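Local atomic coordinates of BlEst2 (Bacillus licheniformis, PDB entry 6WPX), a protein that probably hydrolyses ester bonds as a lipase-like member of the alpha/beta-hydrolase clan, here in a propeptide form whose C-terminal domain has autoinhibitory effects. Residues V138-T143 / T272-A277; S159-W164 / N464-R469; F203-N208 / M268-I273. All blocks are in the same frame, centred on the assembly; numbering follows the deposited sequence.

Interaction 1. Residues V138-T143 / T272-A277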
loop_
_atom_site.group_PDB
_atom_site.type_symbol
_atom_site.label_atom_id
_atom_site.label_comp_id
_atom_site.label_asym_id
_atom_site.label_seq_id
_atom_site.Cartn_x
_atom_site.Cartn_y
_atom_site.Cartn_z
ATOM N N VAL A 138 2.440 25.793 9.767
ATOM C CA VAL A 138 1.255 25.108 9.246
ATOM C C VAL A 138 0.080 25.213 10.177
ATOM O O VAL A 138 0.218 24.959 11.368
ATOM C CB VAL A 138 1.601 23.622 8.895
ATOM C CG1 VAL A 138 0.369 22.839 8.412
ATOM C CG2 VAL A 138 2.728 23.542 7.866
ATOM N N GLU A 139 -1.098 25.528 9.614
ATOM C CA GLU A 139 -2.350 25.652 10.357
ATOM C C GLU A 139 -3.057 24.297 10.448
ATOM O O GLU A 139 -3.621 23.959 11.495
ATOM C CB GLU A 139 -3.235 26.736 9.699
ATOM C CG GLU A 139 -4.424 27.190 10.539
ATOM C CD GLU A 139 -5.725 26.504 10.152
ATOM O OE1 GLU A 139 -5.928 26.240 8.946
ATOM O OE2 GLU A 139 -6.542 26.228 11.058
ATOM N N ARG A 140 -3.033 23.520 9.352
ATOM C CA ARG A 140 -3.692 22.231 9.298
ATOM C C ARG A 140 -3.157 21.382 8.171
ATOM O O ARG A 140 -2.532 21.891 7.232
ATOM C CB ARG A 140 -5.235 22.382 9.197
ATOM C CG ARG A 140 -5.726 22.997 7.884
ATOM C CD ARG A 140 -7.240 23.152 7.865
ATOM N NE ARG A 140 -7.705 24.052 8.927
ATOM C CZ ARG A 140 -8.965 24.145 9.331
ATOM N NH1 ARG A 140 -9.909 23.402 8.757
ATOM N NH2 ARG A 140 -9.296 24.992 10.295
ATOM N N VAL A 141 -3.448 20.099 8.260
ATOM C CA VAL A 141 -3.056 19.097 7.277
ATOM C C VAL A 141 -4.281 18.286 6.841
ATOM O O VAL A 141 -4.996 17.727 7.669
ATOM C CB VAL A 141 -1.938 18.180 7.829
ATOM C CG1 VAL A 141 -1.483 17.155 6.786
ATOM C CG2 VAL A 141 -0.750 19.002 8.329
ATOM N N ILE A 142 -4.454 18.168 5.522
ATOM C CA ILE A 142 -5.448 17.318 4.887
ATOM C C ILE A 142 -4.660 16.263 4.094
ATOM O O ILE A 142 -3.840 16.598 3.254
ATOM C CB ILE A 142 -6.417 18.132 4.010
ATOM C CG1 ILE A 142 -7.153 19.200 4.855
ATOM C CG2 ILE A 142 -7.384 17.191 3.227
ATOM C CD1 ILE A 142 -7.591 20.374 4.076
ATOM N N THR A 143 -4.888 14.996 4.391
ATOM C CA THR A 143 -4.210 13.908 3.693
ATOM C C THR A 143 -5.206 13.214 2.766
ATOM O O THR A 143 -6.341 12.982 3.160
ATOM C CB THR A 143 -3.489 12.957 4.649
ATOM O OG1 THR A 143 -4.425 12.111 5.315
ATOM C CG2 THR A 143 -2.564 13.677 5.637
ATOM N N THR A 272 -11.100 25.242 6.106
ATOM C CA THR A 272 -11.438 26.290 7.090
ATOM C C THR A 272 -12.214 25.833 8.324
ATOM O O THR A 272 -12.109 26.481 9.361
ATOM C CB THR A 272 -12.229 27.416 6.394
ATOM O OG1 THR A 272 -13.477 26.887 5.876
ATOM C CG2 THR A 272 -11.426 28.090 5.283
ATOM N N ILE A 273 -13.045 24.787 8.194
ATOM C CA ILE A 273 -13.928 24.303 9.254
ATOM C C ILE A 273 -13.192 23.917 10.548
ATOM O O ILE A 273 -12.048 23.462 10.487
ATOM C CB ILE A 273 -14.769 23.109 8.690
ATOM C CG1 ILE A 273 -16.081 22.919 9.449
ATOM C CG2 ILE A 273 -13.961 21.792 8.600
ATOM C CD1 ILE A 273 -16.983 21.682 8.890
ATOM N N GLN A 274 -13.852 24.084 11.714
ATOM C CA GLN A 274 -13.335 23.618 13.009
ATOM C C GLN A 274 -14.106 22.336 13.269
ATOM O O GLN A 274 -15.305 22.382 13.465
ATOM C CB GLN A 274 -13.606 24.625 14.162
ATOM C CG GLN A 274 -12.853 25.964 14.175
ATOM C CD GLN A 274 -11.526 26.024 13.470
ATOM O OE1 GLN A 274 -10.580 25.315 13.800
ATOM N NE2 GLN A 274 -11.440 26.874 12.488
ATOM N N ALA A 275 -13.451 21.194 13.178
ATOM C CA ALA A 275 -14.133 19.910 13.339
ATOM C C ALA A 275 -13.510 19.073 14.414
ATOM O O ALA A 275 -12.342 19.256 14.756
ATOM C CB ALA A 275 -14.135 19.143 12.016
ATOM N N ASN A 276 -14.271 18.120 14.915
ATOM C CA ASN A 276 -13.788 17.203 15.930
ATOM C C ASN A 276 -13.274 15.938 15.277
ATOM O O ASN A 276 -13.573 15.674 14.109
ATOM C CB ASN A 276 -14.915 16.874 16.905
ATOM C CG ASN A 276 -15.421 18.088 17.611
ATOM O OD1 ASN A 276 -14.718 18.700 18.411
ATOM N ND2 ASN A 276 -16.615 18.509 17.252
ATOM N N ALA A 277 -12.496 15.154 16.037
ATOM C CA ALA A 277 -12.003 13.865 15.614
ATOM C C ALA A 277 -13.188 12.914 15.536
ATOM O O ALA A 277 -14.165 13.081 16.270
ATOM C CB ALA A 277 -11.002 13.338 16.626
#

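Interaction 2. Residues S159-W164 / N464-R469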
loop_
_atom_site.group_PDB
_atom_site.type_symbol
_atom_site.label_atom_id
_atom_site.label_comp_id
_atom_site.label_asym_id
_atom_site.label_seq_id
_atom_site.Cartn_x
_atom_site.Cartn_y
_atom_site.Cartn_z
ATOM N N SER A 159 8.448 -8.944 0.530
ATOM C CA SER A 159 8.329 -10.348 0.948
ATOM C C SER A 159 9.188 -11.283 0.117
ATOM O O SER A 159 9.671 -10.899 -0.947
ATOM C CB SER A 159 6.868 -10.788 0.972
ATOM O OG SER A 159 6.382 -10.980 -0.348
ATOM N N ASN A 160 9.441 -12.493 0.640
ATOM C CA ASN A 160 10.285 -13.479 -0.027
ATOM C C ASN A 160 9.888 -13.774 -1.461
ATOM O O ASN A 160 10.749 -13.718 -2.319
ATOM C CB ASN A 160 10.357 -14.784 0.797
ATOM C CG ASN A 160 11.208 -14.612 2.022
ATOM O OD1 ASN A 160 10.832 -13.906 2.953
ATOM N ND2 ASN A 160 12.383 -15.213 2.031
ATOM N N TRP A 161 8.619 -14.099 -1.723
ATOM C CA TRP A 161 8.222 -14.446 -3.101
ATOM C C TRP A 161 8.395 -13.308 -4.092
ATOM O O TRP A 161 8.633 -13.577 -5.257
ATOM C CB TRP A 161 6.797 -15.013 -3.185
ATOM C CG TRP A 161 6.597 -16.345 -2.512
ATOM C CD1 TRP A 161 5.694 -16.640 -1.528
ATOM C CD2 TRP A 161 7.254 -17.584 -2.840
ATOM N NE1 TRP A 161 5.784 -17.972 -1.186
ATOM C CE2 TRP A 161 6.740 -18.573 -1.971
ATOM C CE3 TRP A 161 8.273 -17.941 -3.742
ATOM C CZ2 TRP A 161 7.180 -19.895 -2.004
ATOM C CZ3 TRP A 161 8.715 -19.251 -3.764
ATOM C CH2 TRP A 161 8.170 -20.211 -2.903
ATOM N N ALA A 162 8.294 -12.039 -3.629
ATOM C CA ALA A 162 8.408 -10.829 -4.460
ATOM C C ALA A 162 9.848 -10.392 -4.718
ATOM O O ALA A 162 10.048 -9.423 -5.437
ATOM C CB ALA A 162 7.647 -9.685 -3.798
ATOM N N GLY A 163 10.822 -11.096 -4.129
ATOM C CA GLY A 163 12.249 -10.791 -4.209
ATOM C C GLY A 163 12.791 -10.555 -5.602
ATOM O O GLY A 163 13.418 -9.518 -5.869
ATOM N N TRP A 164 12.544 -11.513 -6.502
ATOM C CA TRP A 164 13.018 -11.451 -7.882
ATOM C C TRP A 164 12.409 -10.289 -8.653
ATOM O O TRP A 164 13.140 -9.538 -9.292
ATOM C CB TRP A 164 12.781 -12.785 -8.590
ATOM C CG TRP A 164 13.456 -13.946 -7.915
ATOM C CD1 TRP A 164 14.718 -14.407 -8.146
ATOM C CD2 TRP A 164 12.912 -14.774 -6.878
ATOM N NE1 TRP A 164 14.976 -15.503 -7.354
ATOM C CE2 TRP A 164 13.892 -15.740 -6.554
ATOM C CE3 TRP A 164 11.693 -14.788 -6.180
ATOM C CZ2 TRP A 164 13.690 -16.709 -5.564
ATOM C CZ3 TRP A 164 11.493 -15.751 -5.201
ATOM C CH2 TRP A 164 12.477 -16.703 -4.910
ATOM N N ASN A 464 -4.543 -24.185 -0.312
ATOM C CA ASN A 464 -3.231 -23.514 -0.198
ATOM C C ASN A 464 -3.460 -22.004 0.018
ATOM O O ASN A 464 -4.273 -21.450 -0.674
ATOM C CB ASN A 464 -2.246 -23.893 -1.316
ATOM C CG ASN A 464 -2.777 -23.758 -2.727
ATOM O OD1 ASN A 464 -2.345 -24.451 -3.629
ATOM N ND2 ASN A 464 -3.701 -22.850 -2.935
ATOM N N ARG A 465 -2.764 -21.418 0.982
ATOM C CA ARG A 465 -2.770 -19.954 1.214
ATOM C C ARG A 465 -1.367 -19.542 1.634
ATOM O O ARG A 465 -0.649 -20.362 2.153
ATOM C CB ARG A 465 -3.798 -19.466 2.235
ATOM C CG ARG A 465 -5.244 -19.720 1.861
ATOM C CD ARG A 465 -5.769 -18.952 0.684
ATOM N NE ARG A 465 -7.213 -18.912 0.632
ATOM C CZ ARG A 465 -7.983 -19.857 0.136
ATOM N NH1 ARG A 465 -7.457 -20.947 -0.382
ATOM N NH2 ARG A 465 -9.288 -19.704 0.144
ATOM N N THR A 466 -1.061 -18.282 1.430
ATOM C CA THR A 466 0.216 -17.675 1.773
ATOM C C THR A 466 -0.075 -16.440 2.601
ATOM O O THR A 466 -0.748 -15.522 2.130
ATOM C CB THR A 466 1.003 -17.298 0.520
ATOM O OG1 THR A 466 0.957 -18.359 -0.430
ATOM C CG2 THR A 466 2.438 -16.958 0.845
ATOM N N ILE A 467 0.426 -16.423 3.833
ATOM C CA ILE A 467 0.244 -15.302 4.750
ATOM C C ILE A 467 1.536 -14.537 4.798
ATOM O O ILE A 467 2.592 -15.133 4.967
ATOM C CB ILE A 467 -0.188 -15.797 6.164
ATOM C CG1 ILE A 467 -1.519 -16.604 6.056
ATOM C CG2 ILE A 467 -0.300 -14.613 7.187
ATOM C CD1 ILE A 467 -1.977 -17.263 7.311
ATOM N N ILE A 468 1.455 -13.212 4.639
ATOM C CA ILE A 468 2.603 -12.319 4.739
ATOM C C ILE A 468 2.448 -11.442 5.983
ATOM O O ILE A 468 1.438 -10.759 6.142
ATOM C CB ILE A 468 2.805 -11.476 3.451
ATOM C CG1 ILE A 468 3.229 -12.394 2.287
ATOM C CG2 ILE A 468 3.832 -10.320 3.692
ATOM C CD1 ILE A 468 3.194 -11.749 0.996
ATOM N N ARG A 469 3.457 -11.467 6.853
ATOM C CA ARG A 469 3.504 -10.649 8.062
ATOM C C ARG A 469 4.671 -9.677 7.949
ATOM O O ARG A 469 5.765 -10.048 7.507
ATOM C CB ARG A 469 3.664 -11.520 9.309
ATOM C CG ARG A 469 2.487 -12.462 9.561
ATOM C CD ARG A 469 2.763 -13.367 10.741
ATOM N NE ARG A 469 2.788 -12.631 12.007
ATOM C CZ ARG A 469 3.172 -13.150 13.169
ATOM N NH1 ARG A 469 3.583 -14.410 13.238
ATOM N NH2 ARG A 469 3.155 -12.411 14.270
#

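Interaction 3. Residues F203-N208 / M268-I273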
loop_
_atom_site.group_PDB
_atom_site.type_symbol
_atom_site.label_atom_id
_atom_site.label_comp_id
_atom_site.label_asym_id
_atom_site.label_seq_id
_atom_site.Cartn_x
_atom_site.Cartn_y
_atom_site.Cartn_z
ATOM N N PHE A 203 -6.974 16.107 8.970
ATOM C CA PHE A 203 -8.139 15.641 8.219
ATOM C C PHE A 203 -7.658 14.574 7.277
ATOM O O PHE A 203 -6.609 14.730 6.645
ATOM C CB PHE A 203 -8.762 16.763 7.387
ATOM C CG PHE A 203 -9.408 17.860 8.182
ATOM C CD1 PHE A 203 -8.651 18.898 8.703
ATOM C CD2 PHE A 203 -10.785 17.868 8.396
ATOM C CE1 PHE A 203 -9.259 19.928 9.430
ATOM C CE2 PHE A 203 -11.390 18.900 9.111
ATOM C CZ PHE A 203 -10.623 19.921 9.626
ATOM N N THR A 204 -8.431 13.515 7.137
ATOM C CA THR A 204 -8.052 12.465 6.186
ATOM C C THR A 204 -9.174 12.217 5.232
ATOM O O THR A 204 -10.343 12.235 5.618
ATOM C CB THR A 204 -7.618 11.148 6.865
ATOM O OG1 THR A 204 -8.759 10.514 7.421
ATOM C CG2 THR A 204 -6.508 11.331 7.924
ATOM N N LEU A 205 -8.814 12.013 3.983
ATOM C CA LEU A 205 -9.726 11.607 2.922
ATOM C C LEU A 205 -9.217 10.251 2.462
ATOM O O LEU A 205 -8.004 10.000 2.469
ATOM C CB LEU A 205 -9.738 12.579 1.731
ATOM C CG LEU A 205 -10.822 13.672 1.771
ATOM C CD1 LEU A 205 -10.531 14.669 2.887
ATOM C CD2 LEU A 205 -10.883 14.422 0.422
ATOM N N ALA A 206 -10.139 9.380 2.094
ATOM C CA ALA A 206 -9.788 8.059 1.569
ATOM C C ALA A 206 -10.794 7.685 0.508
ATOM O O ALA A 206 -11.948 8.118 0.567
ATOM C CB ALA A 206 -9.777 7.021 2.688
ATOM N N GLY A 207 -10.349 6.900 -0.460
ATOM C CA GLY A 207 -11.218 6.413 -1.526
ATOM C C GLY A 207 -11.597 4.953 -1.326
ATOM O O GLY A 207 -10.891 4.214 -0.625
ATOM N N ASN A 208 -12.715 4.528 -1.928
ATOM C CA ASN A 208 -13.161 3.122 -1.838
ATOM C C ASN A 208 -13.334 2.517 -3.229
ATOM O O ASN A 208 -13.889 1.436 -3.352
ATOM C CB ASN A 208 -14.474 3.007 -1.059
ATOM C CG ASN A 208 -15.609 3.770 -1.682
ATOM O OD1 ASN A 208 -15.592 4.117 -2.855
ATOM N ND2 ASN A 208 -16.568 4.148 -0.888
ATOM N N MET A 268 -12.473 21.508 0.206
ATOM C CA MET A 268 -12.558 22.977 0.373
ATOM C C MET A 268 -13.174 23.383 1.741
ATOM O O MET A 268 -12.543 24.194 2.426
ATOM C CB MET A 268 -13.225 23.685 -0.784
ATOM C CG MET A 268 -13.174 25.227 -0.647
ATOM S SD MET A 268 -13.951 26.094 -2.005
ATOM C CE MET A 268 -15.685 25.610 -1.782
ATOM N N PRO A 269 -14.295 22.792 2.216
ATOM C CA PRO A 269 -14.771 23.139 3.578
ATOM C C PRO A 269 -13.753 22.732 4.656
ATOM O O PRO A 269 -13.668 23.389 5.681
ATOM C CB PRO A 269 -16.067 22.321 3.744
ATOM C CG PRO A 269 -16.046 21.337 2.694
ATOM C CD PRO A 269 -15.211 21.831 1.564
ATOM N N LEU A 270 -12.981 21.675 4.413
ATOM C CA LEU A 270 -11.966 21.166 5.356
ATOM C C LEU A 270 -10.771 22.107 5.457
ATOM O O LEU A 270 -9.986 22.001 6.392
ATOM C CB LEU A 270 -11.491 19.730 4.988
ATOM C CG LEU A 270 -12.576 18.674 4.774
ATOM C CD1 LEU A 270 -11.966 17.295 4.679
ATOM C CD2 LEU A 270 -13.641 18.693 5.866
ATOM N N LEU A 271 -10.654 23.055 4.516
ATOM C CA LEU A 271 -9.578 24.033 4.571
ATOM C C LEU A 271 -9.832 25.039 5.692
ATOM O O LEU A 271 -8.877 25.628 6.167
ATOM C CB LEU A 271 -9.434 24.794 3.222
ATOM C CG LEU A 271 -9.105 23.956 1.980
ATOM C CD1 LEU A 271 -9.295 24.791 0.702
ATOM C CD2 LEU A 271 -7.701 23.383 2.046
ATOM N N THR A 272 -11.100 25.242 6.106
ATOM C CA THR A 272 -11.438 26.290 7.090
ATOM C C THR A 272 -12.214 25.833 8.324
ATOM O O THR A 272 -12.109 26.481 9.361
ATOM C CB THR A 272 -12.229 27.416 6.394
ATOM O OG1 THR A 272 -13.477 26.887 5.876
ATOM C CG2 THR A 272 -11.426 28.090 5.283
ATOM N N ILE A 273 -13.045 24.787 8.194
ATOM C CA ILE A 273 -13.928 24.303 9.254
ATOM C C ILE A 273 -13.192 23.917 10.548
ATOM O O ILE A 273 -12.048 23.462 10.487
ATOM C CB ILE A 273 -14.769 23.109 8.690
ATOM C CG1 ILE A 273 -16.081 22.919 9.449
ATOM C CG2 ILE A 273 -13.961 21.792 8.600
ATOM C CD1 ILE A 273 -16.983 21.682 8.890
#

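Interaction 1. Residues V138-T143 / T272-A277
Arg-140 reaches from strand 138-144, an inner parallel strand of the alpha/beta-hydrolase sheet, to the backbone carbonyls of loop 272-277. It supplies 84 of the 143 Å² buried between the segments, and only its guanidinium group makes bonds across. The firm part is polar. NH1 gives its N-H to Ile-273 O at 2.8 Å, meeting a lone pair in the carbonyl plane with an N-H...O angle of 147°. NH2 adds weak bonds to the same Ile-273 O and to Thr-272 O, 3.2 and 3.3 Å away. On the strand side, Glu-139 holds the group side-on in a salt bridge: Arg-140 NE meets OE1 at 2.8 Å and NH2 meets OE2 at 3.1 Å, the latter in the guanidinium plane. A bend at chi3 (62°) turns the group between carboxylate and loop. NH1 also bonds to Leu-270 O, so the loop receives it through several carbonyls. A leucine in place of Arg-140 would probably leave the Ile-273 carbonyl without its donor from the strand and the Glu-139 carboxylate without its countercharge. The loop's side chains form the loose, solvent-exposed side. Thr-272 and Ile-273 start away from the strand, and the Thr-272 side chain makes no close contact with it. Gln-274 folds back at chi2 and brings NE2 near the guanidinium plane, 3.6 Å from Arg-140 NH2, as packing without a bond.

Interaction 2. Residues S159-W164 / N464-R469
Thr-466 and Ile-468, two residues apart on strand 464-469, make the contact with Ser-159 and Trp-161. After Arg-465, whose NH2 forms a salt bridge with Glu-308, the first residue to meet 159-164 is Thr-466. Its CG2 approaches the edge of the Trp-161 ring, 4.0 Å from both CD1 and NE1, and the two side chains cross at about a right angle. Their polar atoms go to one carboxylate, with Thr-466 OG1 bonded to Asp-452 OD1 and Trp-161 NE1 to Asp-452 OD2, a shared partner that is likely to limit rotation of both side chains; the threonine hydroxyl is also bonded to Ile-292 N. Beyond Ile-467, Ile-468 again points toward the loop. With CG1 opposite the carbonyl carbon (chi1 -68°) and an extended chi2, its CD1 reaches Ser-159, 3.5 Å from OG and 3.8 Å from CB. CD1 is a methyl, so this is van der Waals packing; the Ser-159 hydroxyl is hydrogen-bonded to Leu-156 O instead. Residues 160-163 form a type I turn closed by the bond from Gly-163 N to Asn-160 O. The strand belongs to the antiparallel sheet of the C-terminal part, between strands 445-456 and 479-480. The turn leads into helix 163-169, and Trp-161 also touches Thr-450 of strand 445-456, Arg-293 of strand 290-297 and Leu-380 of strand 377-386.

Interaction 3. Residues F203-N208 / M268-I273
Phe-203 lays one ring face against Leu-270, at the point where residues 268-273 cover strand 201-205 of the mixed, mostly parallel sheet of the alpha/beta-hydrolase fold. The evidence for a CH-pi contact is direct: Leu-270 CB lies 4.3 Å from the centroid of the Phe-203 ring and 23° off its normal. Leu-270 O, the carbonyl that Arg-140 engages, sits over the same face but toward the rim, nearest to Phe-203 CE1 at 3.7 Å. The branches of Leu-270 extend from the face toward the ring's side, where CD2 comes 3.9 Å from Phe-203 CD2. With CG opposite the carbonyl carbon (chi1 -68°), the Phe-203 ring is set against Leu-270, its CD2 and CE2 side next to the leucine methyls. The ring also meets Ile-273, whose CG2 approaches Phe-203 CE2 obliquely at 3.9 Å. Two residues along the strand, Leu-205 points to the same side as Phe-203 and brings up a second apolar group. The segment presenting Leu-270 and Ile-273 is held by its own backbone: Pro-269 O accepts from both Thr-272 N and Ile-273 N, and Met-268 O accepts from Leu-271 N. The tightest packing is between methyls, where Leu-205 CD1 and Leu-270 CD1 stand 3.5 Å apart, closer than usual van der Waals contact.

How the interactions relate
From the N terminus, the chain passes 138-143, 159-164 and 203-208, then 268-277, and reaches 464-469 last. Interaction 1 closes a loop from strand 138-144 to the segment after helix 260-267. Interaction 3 starts within that loop, on neighbouring strand 201-205, and ends on the same segment, sharing Thr-272 and Ile-273; the two centres are 8 Å apart. Together they bind one connecting segment to two adjacent parallel strands of the mixed sheet. Interaction 2 crosses interaction 1 and spans interaction 3 entirely. Its centre lies 39 Å from that of interaction 1, on the opposite side of the chain's centre, where it ties the turn before helix 163-169 to the C-terminal antiparallel sheet.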